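Local coordinates for conserved protein (Methanosarcina mazei, PDB 4DPO) that is of unknown function but belongs to the antibiotic biosynthesis monooxygenase family and is probably an enzyme, perhaps a monooxygenase, at residues L54-C59 / D87-S92. Residues are numbered along the deposited sequence; the frame is centred on the assembly and turned at random.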
loop_
_atom_site.group_PDB
_atom_site.type_symbol
_atom_site.label_atom_id
_atom_site.label_comp_id
_atom_site.label_asym_id
_atom_site.label_seq_id
_atom_site.Cartn_x
_atom_site.Cartn_y
_atom_site.Cartn_z
ATOM N N LEU A 54 -12.172 9.943 6.987
ATOM C CA LEU A 54 -11.268 11.087 6.858
ATOM C C LEU A 54 -11.445 12.063 8.018
ATOM O O LEU A 54 -10.504 12.808 8.306
ATOM C CB LEU A 54 -11.444 11.852 5.554
ATOM C CG LEU A 54 -10.751 11.235 4.361
ATOM C CD1 LEU A 54 -11.049 12.030 3.069
ATOM C CD2 LEU A 54 -9.245 11.035 4.585
ATOM N N LYS A 55 -12.619 12.067 8.670
ATOM C CA LYS A 55 -12.874 13.018 9.769
ATOM C C LYS A 55 -12.338 12.541 11.117
ATOM O O LYS A 55 -12.382 13.292 12.077
ATOM C CB LYS A 55 -14.362 13.464 9.856
ATOM N N GLU A 56 -11.796 11.322 11.189
ATOM C CA GLU A 56 -11.349 10.759 12.472
ATOM C C GLU A 56 -10.001 11.279 12.863
ATOM O O GLU A 56 -9.195 11.617 12.011
ATOM C CB GLU A 56 -11.207 9.261 12.385
ATOM C CG GLU A 56 -12.450 8.549 12.024
ATOM C CD GLU A 56 -12.357 7.038 12.292
ATOM O OE1 GLU A 56 -11.789 6.655 13.365
ATOM O OE2 GLU A 56 -12.880 6.257 11.434
ATOM N N GLU A 57 -9.743 11.308 14.171
ATOM C CA GLU A 57 -8.387 11.610 14.696
ATOM C C GLU A 57 -7.423 10.446 14.352
ATOM O O GLU A 57 -7.684 9.264 14.660
ATOM C CB GLU A 57 -8.413 11.922 16.222
ATOM N N GLY A 58 -6.332 10.780 13.676
ATOM C CA GLY A 58 -5.318 9.778 13.299
ATOM C C GLY A 58 -5.345 9.376 11.839
ATOM O O GLY A 58 -4.365 8.876 11.280
ATOM N N CYS A 59 -6.448 9.636 11.183
ATOM C CA CYS A 59 -6.415 9.318 9.782
ATOM C C CYS A 59 -5.533 10.269 8.988
ATOM O O CYS A 59 -5.908 11.442 8.798
ATOM C CB CYS A 59 -7.818 9.206 9.185
ATOM S SG CYS A 59 -7.797 8.748 7.494
ATOM N N ASP A 87 -7.127 1.085 15.682
ATOM C CA ASP A 87 -7.938 0.342 16.597
ATOM C C ASP A 87 -9.274 1.072 16.805
ATOM O O ASP A 87 -10.326 0.440 16.760
ATOM C CB ASP A 87 -7.158 0.041 17.892
ATOM C CG ASP A 87 -7.559 -1.315 18.526
ATOM N N GLN A 88 -9.253 2.397 16.942
ATOM C CA GLN A 88 -10.515 3.148 17.005
ATOM C C GLN A 88 -11.279 3.128 15.708
ATOM O O GLN A 88 -12.509 3.069 15.733
ATOM C CB GLN A 88 -10.300 4.592 17.385
ATOM C CG GLN A 88 -9.985 4.805 18.853
ATOM C CD GLN A 88 -9.409 6.199 19.027
ATOM O OE1 GLN A 88 -9.930 7.186 18.456
ATOM N NE2 GLN A 88 -8.290 6.286 19.753
ATOM N N HIS A 89 -10.571 3.179 14.581
ATOM C CA HIS A 89 -11.226 3.035 13.279
ATOM C C HIS A 89 -12.135 1.806 13.181
ATOM O O HIS A 89 -13.306 1.947 12.848
ATOM C CB HIS A 89 -10.214 2.975 12.164
ATOM C CG HIS A 89 -10.820 2.753 10.817
ATOM N ND1 HIS A 89 -11.783 3.586 10.285
ATOM C CD2 HIS A 89 -10.588 1.800 9.880
ATOM C CE1 HIS A 89 -12.113 3.161 9.075
ATOM N NE2 HIS A 89 -11.411 2.072 8.807
ATOM N N ILE A 90 -11.594 0.615 13.449
ATOM C CA ILE A 90 -12.366 -0.622 13.300
ATOM C C ILE A 90 -13.443 -0.809 14.390
ATOM O O ILE A 90 -14.379 -1.586 14.217
ATOM C CB ILE A 90 -11.450 -1.876 13.137
ATOM C CG1 ILE A 90 -10.816 -2.301 14.463
ATOM C CG2 ILE A 90 -10.353 -1.604 12.150
ATOM N N ARG A 91 -13.309 -0.079 15.498
ATOM C CA ARG A 91 -14.313 -0.051 16.568
ATOM C C ARG A 91 -15.312 1.109 16.330
ATOM O O ARG A 91 -16.235 1.327 17.117
ATOM C CB ARG A 91 -13.651 0.036 17.956
ATOM N N SER A 92 -15.164 1.856 15.240
ATOM C CA SER A 92 -16.074 2.985 15.010
ATOM C C SER A 92 -17.474 2.569 14.451
ATOM O O SER A 92 -17.632 1.498 13.822
ATOM C CB SER A 92 -15.408 4.033 14.121
ATOM O OG SER A 92 -15.615 3.723 12.757
#
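Glu-56 and His-89 join through a His-carboxylate hydrogen bond that ties the loop between helix 39-54 and strand 59-67 to the C-terminal part of helix 83-90, in the ferredoxin-like alpha+beta fold of the antibiotic biosynthesis monooxygenase family. His-89 ND1 donates to Glu-56 OE2 over 3.1 Å, nearly straight at 171°. The oxygen meets the imidazole at its edge, in the ring plane, whereas the nitrogen reaches the syn side of the carboxylate from 32° out of its plane. The glutamate is extended beyond CG and spans the gap between the backbones, whose closest CA atoms, of Glu-56 and His-89, are 7.8 Å apart. Its second oxygen, OE1, rests 3.7 Å from His-89 CA. The imidazole side is the buried one: with CG anti to the backbone N (chi1 177°), the ring also meets those of Trp-80 and Phe-95. A weak hydrogen bond from His-94 to OE2 adds a second grip on the carboxylate. Gln-88 lies at the looser, exposed margin, its CB 4.8 Å from Glu-56 OE1. Beyond, Ser-92, at the N-cap of helix 93-104, makes a weak hydrogen bond to Phe-95 N, and its OG donates to His-89 O at 2.9 Å, in the carbonyl plane.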